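Local coordinates for protein SusD homolog (Bacteroides thetaiotaomicron VPI-5482, PDB 3IHV) that probably binds glycans at the cell surface as a SusD-family outer-membrane protein, helping a gut bacterium capture sugars for uptake, at residues L33-F45 / Q74-T86. Residues are numbered along the deposited sequence; the frame is centred on the assembly and turned at random.
Sequences LDAMYGYYLSILF and QSEVQQTWAALYT. With EDO (1,2-ethanediol), chain K; EDO (1,2-ethanediol), chain I.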
loop_
_atom_site.group_PDB
_atom_site.type_symbol
_atom_site.label_atom_id
_atom_site.label_comp_id
_atom_site.label_asym_id
_atom_site.label_seq_id
_atom_site.Cartn_x
_atom_site.Cartn_y
_atom_site.Cartn_z
ATOM N N LEU A 33 -5.836 3.798 -11.801
ATOM C CA LEU A 33 -5.623 5.233 -12.006
ATOM C C LEU A 33 -4.340 5.730 -11.330
ATOM O O LEU A 33 -3.961 5.292 -10.251
ATOM C CB LEU A 33 -6.800 6.037 -11.474
ATOM C CG LEU A 33 -8.121 5.954 -12.272
ATOM C CD1 LEU A 33 -9.227 6.466 -11.402
ATOM C CD2 LEU A 33 -8.104 6.713 -13.613
ATOM N N ASP A 34 -3.740 6.729 -11.966
ATOM C CA ASP A 34 -2.556 7.372 -11.455
ATOM C C ASP A 34 -2.848 7.917 -10.047
ATOM O O ASP A 34 -2.040 7.778 -9.135
ATOM C CB ASP A 34 -2.177 8.484 -12.449
ATOM C CG ASP A 34 -0.703 8.903 -12.383
ATOM O OD1 ASP A 34 0.193 8.042 -12.464
ATOM O OD2 ASP A 34 -0.452 10.124 -12.309
ATOM N N ALA A 35 -4.043 8.487 -9.861
ATOM C CA ALA A 35 -4.456 9.038 -8.580
ATOM C C ALA A 35 -4.823 7.996 -7.528
ATOM O O ALA A 35 -5.090 8.326 -6.369
ATOM C CB ALA A 35 -5.652 10.020 -8.794
HETATM N N MSE A 36 -4.897 6.740 -7.944
HETATM C CA MSE A 36 -5.116 5.584 -7.087
HETATM C C MSE A 36 -3.769 4.836 -7.003
HETATM O O MSE A 36 -2.767 5.463 -6.652
HETATM C CB MSE A 36 -6.264 4.726 -7.637
HETATM C CG MSE A 36 -7.581 5.459 -7.691
HETATM SE SE MSE A 36 -8.421 5.656 -5.951
HETATM C CE MSE A 36 -8.883 3.778 -5.607
ATOM N N TYR A 37 -3.697 3.549 -7.359
ATOM C CA TYR A 37 -2.460 2.793 -7.098
ATOM C C TYR A 37 -1.395 2.895 -8.177
ATOM O O TYR A 37 -0.310 2.343 -8.012
ATOM C CB TYR A 37 -2.808 1.333 -6.695
ATOM C CG TYR A 37 -3.696 1.324 -5.468
ATOM C CD1 TYR A 37 -3.149 1.488 -4.225
ATOM C CD2 TYR A 37 -5.087 1.239 -5.577
ATOM C CE1 TYR A 37 -3.951 1.562 -3.088
ATOM C CE2 TYR A 37 -5.897 1.290 -4.441
ATOM C CZ TYR A 37 -5.332 1.468 -3.223
ATOM O OH TYR A 37 -6.148 1.554 -2.113
ATOM N N GLY A 38 -1.685 3.574 -9.293
ATOM C CA GLY A 38 -0.662 3.755 -10.297
ATOM C C GLY A 38 0.479 4.636 -9.778
ATOM O O GLY A 38 1.625 4.490 -10.233
ATOM N N TYR A 39 0.177 5.509 -8.802
ATOM C CA TYR A 39 1.160 6.480 -8.292
ATOM C C TYR A 39 0.834 7.101 -6.957
ATOM O O TYR A 39 1.620 6.982 -6.015
ATOM C CB TYR A 39 1.372 7.551 -9.377
ATOM C CG TYR A 39 2.327 8.679 -9.078
ATOM C CD1 TYR A 39 3.472 8.483 -8.332
ATOM C CD2 TYR A 39 2.160 9.896 -9.699
ATOM C CE1 TYR A 39 4.370 9.537 -8.096
ATOM C CE2 TYR A 39 3.057 10.954 -9.474
ATOM C CZ TYR A 39 4.131 10.760 -8.646
ATOM O OH TYR A 39 4.999 11.793 -8.448
ATOM N N TYR A 40 -0.318 7.754 -6.794
ATOM C CA TYR A 40 -0.498 8.492 -5.545
ATOM C C TYR A 40 -0.679 7.637 -4.292
ATOM O O TYR A 40 -0.005 7.841 -3.278
ATOM C CB TYR A 40 -1.626 9.539 -5.626
ATOM C CG TYR A 40 -1.562 10.554 -6.762
ATOM C CD1 TYR A 40 -0.430 10.762 -7.516
ATOM C CD2 TYR A 40 -2.640 11.390 -6.987
ATOM C CE1 TYR A 40 -0.420 11.723 -8.539
ATOM C CE2 TYR A 40 -2.657 12.291 -7.995
ATOM C CZ TYR A 40 -1.543 12.472 -8.775
ATOM O OH TYR A 40 -1.552 13.390 -9.786
ATOM N N LEU A 41 -1.614 6.704 -4.326
ATOM C CA LEU A 41 -1.867 5.857 -3.165
ATOM C C LEU A 41 -0.825 4.758 -2.962
ATOM O O LEU A 41 -0.782 4.167 -1.878
ATOM C CB LEU A 41 -3.248 5.201 -3.245
ATOM C CG LEU A 41 -4.449 6.133 -3.092
ATOM C CD1 LEU A 41 -5.759 5.292 -3.255
ATOM C CD2 LEU A 41 -4.466 6.913 -1.762
ATOM N N SER A 42 -0.089 4.422 -4.028
ATOM C CA SER A 42 0.965 3.420 -3.923
ATOM C C SER A 42 2.257 4.062 -3.449
ATOM O O SER A 42 2.876 3.611 -2.451
ATOM C CB SER A 42 1.182 2.745 -5.249
ATOM O OG SER A 42 1.344 3.719 -6.295
ATOM N N ILE A 43 2.633 5.154 -4.099
ATOM C CA ILE A 43 3.959 5.722 -3.860
ATOM C C ILE A 43 3.995 7.101 -3.224
ATOM O O ILE A 43 4.534 7.261 -2.143
ATOM C CB ILE A 43 4.742 5.796 -5.220
ATOM C CG1 ILE A 43 4.925 4.404 -5.836
ATOM C CG2 ILE A 43 6.101 6.535 -5.057
ATOM C CD1 ILE A 43 5.400 4.446 -7.307
ATOM N N LEU A 44 3.356 8.059 -3.869
ATOM C CA LEU A 44 3.573 9.467 -3.550
ATOM C C LEU A 44 3.114 9.899 -2.180
ATOM O O LEU A 44 3.799 10.685 -1.543
ATOM C CB LEU A 44 2.934 10.392 -4.616
ATOM C CG LEU A 44 3.274 11.878 -4.597
ATOM C CD1 LEU A 44 4.799 12.140 -4.808
ATOM C CD2 LEU A 44 2.403 12.622 -5.648
ATOM N N PHE A 45 1.980 9.387 -1.728
ATOM C CA PHE A 45 1.417 9.832 -0.457
ATOM C C PHE A 45 1.958 9.062 0.736
ATOM O O PHE A 45 1.493 9.300 1.860
ATOM C CB PHE A 45 -0.111 9.682 -0.444
ATOM C CG PHE A 45 -0.855 10.498 -1.493
ATOM C CD1 PHE A 45 -0.248 11.503 -2.259
ATOM C CD2 PHE A 45 -2.236 10.372 -1.578
ATOM C CE1 PHE A 45 -1.002 12.246 -3.161
ATOM C CE2 PHE A 45 -2.957 11.137 -2.475
ATOM C CZ PHE A 45 -2.319 12.060 -3.264
ATOM N N GLN A 74 -3.610 21.609 -3.162
ATOM C CA GLN A 74 -2.706 20.708 -3.891
ATOM C C GLN A 74 -3.545 19.790 -4.769
ATOM O O GLN A 74 -4.411 19.059 -4.276
ATOM C CB GLN A 74 -1.844 19.921 -2.906
ATOM C CG GLN A 74 -0.703 19.231 -3.583
ATOM C CD GLN A 74 0.315 20.213 -4.161
ATOM O OE1 GLN A 74 0.605 21.252 -3.556
ATOM N NE2 GLN A 74 0.837 19.901 -5.352
ATOM N N SER A 75 -3.262 19.837 -6.073
ATOM C CA SER A 75 -4.058 19.135 -7.078
ATOM C C SER A 75 -4.163 17.634 -6.871
ATOM O O SER A 75 -5.242 17.057 -7.006
ATOM C CB SER A 75 -3.476 19.405 -8.479
ATOM O OG SER A 75 -3.720 20.742 -8.864
ATOM N N GLU A 76 -3.044 17.011 -6.553
ATOM C CA GLU A 76 -3.012 15.567 -6.404
ATOM C C GLU A 76 -3.953 15.062 -5.320
ATOM O O GLU A 76 -4.563 13.998 -5.476
ATOM C CB GLU A 76 -1.591 15.063 -6.110
ATOM C CG GLU A 76 -0.576 15.299 -7.230
ATOM C CD GLU A 76 0.055 16.691 -7.249
ATOM O OE1 GLU A 76 -0.398 17.602 -6.520
ATOM O OE2 GLU A 76 1.032 16.852 -8.024
ATOM N N VAL A 77 -4.069 15.837 -4.241
ATOM C CA VAL A 77 -4.928 15.509 -3.135
ATOM C C VAL A 77 -6.381 15.510 -3.609
ATOM O O VAL A 77 -7.118 14.551 -3.361
ATOM C CB VAL A 77 -4.720 16.463 -1.971
ATOM C CG1 VAL A 77 -5.712 16.150 -0.849
ATOM C CG2 VAL A 77 -3.237 16.370 -1.466
ATOM N N GLN A 78 -6.784 16.574 -4.308
ATOM C CA GLN A 78 -8.132 16.627 -4.864
ATOM C C GLN A 78 -8.369 15.468 -5.840
ATOM O O GLN A 78 -9.468 14.879 -5.864
ATOM C CB GLN A 78 -8.399 17.967 -5.548
ATOM C CG GLN A 78 -9.870 18.162 -6.000
ATOM C CD GLN A 78 -10.205 17.520 -7.343
ATOM O OE1 GLN A 78 -11.374 17.231 -7.644
ATOM N NE2 GLN A 78 -9.195 17.319 -8.161
ATOM N N GLN A 79 -7.378 15.113 -6.636
ATOM C CA GLN A 79 -7.565 14.038 -7.603
ATOM C C GLN A 79 -7.825 12.671 -6.954
ATOM O O GLN A 79 -8.639 11.885 -7.444
ATOM C CB GLN A 79 -6.347 13.958 -8.524
ATOM C CG GLN A 79 -6.252 15.155 -9.480
ATOM C CD GLN A 79 -4.941 15.212 -10.253
ATOM O OE1 GLN A 79 -3.940 14.630 -9.857
ATOM N NE2 GLN A 79 -4.953 15.935 -11.373
ATOM N N THR A 80 -7.129 12.395 -5.847
ATOM C CA THR A 80 -7.334 11.136 -5.137
ATOM C C THR A 80 -8.702 11.125 -4.454
ATOM O O THR A 80 -9.423 10.119 -4.523
ATOM C CB THR A 80 -6.205 10.838 -4.175
ATOM O OG1 THR A 80 -5.009 10.597 -4.915
ATOM C CG2 THR A 80 -6.520 9.617 -3.341
ATOM N N TRP A 81 -9.071 12.251 -3.838
ATOM C CA TRP A 81 -10.388 12.364 -3.220
ATOM C C TRP A 81 -11.452 12.042 -4.279
ATOM O O TRP A 81 -12.335 11.212 -4.046
ATOM C CB TRP A 81 -10.566 13.758 -2.624
ATOM C CG TRP A 81 -11.907 14.145 -2.114
ATOM C CD1 TRP A 81 -12.934 14.707 -2.821
ATOM C CD2 TRP A 81 -12.318 14.129 -0.746
ATOM N NE1 TRP A 81 -13.981 15.011 -1.967
ATOM C CE2 TRP A 81 -13.620 14.671 -0.686
ATOM C CE3 TRP A 81 -11.710 13.709 0.430
ATOM C CZ2 TRP A 81 -14.313 14.788 0.497
ATOM C CZ3 TRP A 81 -12.413 13.829 1.629
ATOM C CH2 TRP A 81 -13.689 14.375 1.644
ATOM N N ALA A 82 -11.344 12.679 -5.446
ATOM C CA ALA A 82 -12.284 12.464 -6.545
ATOM C C ALA A 82 -12.254 11.025 -7.051
ATOM O O ALA A 82 -13.292 10.451 -7.326
ATOM C CB ALA A 82 -12.012 13.466 -7.703
ATOM N N ALA A 83 -11.082 10.436 -7.177
ATOM C CA ALA A 83 -10.982 9.069 -7.686
ATOM C C ALA A 83 -11.616 8.059 -6.730
ATOM O O ALA A 83 -12.314 7.115 -7.152
ATOM C CB ALA A 83 -9.498 8.685 -7.984
ATOM N N LEU A 84 -11.405 8.235 -5.426
ATOM C CA LEU A 84 -12.021 7.335 -4.443
ATOM C C LEU A 84 -13.518 7.422 -4.554
ATOM O O LEU A 84 -14.222 6.397 -4.564
ATOM C CB LEU A 84 -11.530 7.678 -3.015
ATOM C CG LEU A 84 -10.071 7.239 -2.760
ATOM C CD1 LEU A 84 -9.370 7.958 -1.528
ATOM C CD2 LEU A 84 -10.005 5.664 -2.594
ATOM N N TYR A 85 -14.043 8.647 -4.607
ATOM C CA TYR A 85 -15.498 8.816 -4.738
ATOM C C TYR A 85 -16.042 8.269 -6.056
ATOM O O TYR A 85 -17.174 7.802 -6.124
ATOM C CB TYR A 85 -15.926 10.268 -4.441
ATOM C CG TYR A 85 -16.035 10.499 -2.935
ATOM C CD1 TYR A 85 -17.074 9.906 -2.206
ATOM C CD2 TYR A 85 -15.102 11.241 -2.236
ATOM C CE1 TYR A 85 -17.172 10.038 -0.832
ATOM C CE2 TYR A 85 -15.192 11.389 -0.848
ATOM C CZ TYR A 85 -16.236 10.810 -0.164
ATOM O OH TYR A 85 -16.359 10.956 1.197
ATOM N N THR A 86 -15.225 8.285 -7.108
ATOM C CA THR A 86 -15.624 7.677 -8.374
ATOM C C THR A 86 -15.723 6.156 -8.188
ATOM O O THR A 86 -16.660 5.516 -8.670
ATOM C CB THR A 86 -14.635 8.047 -9.486
ATOM O OG1 THR A 86 -14.764 9.451 -9.795
ATOM C CG2 THR A 86 -14.893 7.250 -10.750
HETATM C C1 EDO K . -19.107 11.134 -8.975
HETATM O O1 EDO K . -18.137 10.770 -7.993
HETATM C C2 EDO K . -19.018 10.175 -10.144
HETATM O O2 EDO K . -17.674 10.090 -10.631
HETATM C C1 EDO I . -18.259 14.582 -2.551
HETATM O O1 EDO I . -17.511 14.199 -3.685
HETATM C C2 EDO I . -17.340 14.774 -1.389
HETATM O O2 EDO I . -16.843 16.123 -1.367
#
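Thr80 OG1 donates to Ala35 O at 2.7 Å, in the carbonyl plane and on a lone pair, and so ties helix 75-101 of this SusD-type, TPR-related helical fold to the two short helical turns 34-38 and 40-44 lying against it. Thr80 has OG1 beside its own backbone N (chi1 -67°), which turns CG2 the other way, onto Leu41 CD2. The edge of the Tyr40 ring also closes in on this hydroxyl, CD2 lying 3.2 Å from Thr80 OG1, and Phe45 CE2 comes up beside it.

From the neighbouring residue, Gln79 OE1 accepts the Tyr40 hydroxyl, OH to OE1 2.7 Å, nearly in line with the amide C=O (162°). Ring and amide lie almost coplanar, so the phenol meets Gln79 edge-on. Over one face of that ring sits Glu76 CB in a CH-pi contact, 3.9 Å from the centroid; the opposite face is backed by Asp34 O. A leucine in place of Tyr40 would probably leave Gln79 OE1 without its hydroxyl mate and strip the flat surface from under Glu76 CB.

Phe45 packs on Tyr40 CB with one face and turns its edge to Glu76 O; beyond it the ring meets Phe516, while Arg134 of helix 107-135 touches both Phe45 and Leu41. Helix 34-38 crosses helix 75-86 at -72°, their axes 8.7 Å apart, and small Ala35 and Ala83 face each other there. Selenomethionine Met36, bent at chi2 and chi3, curls past Ala83 CB to place SE 3.7 Å from Leu84 CD2.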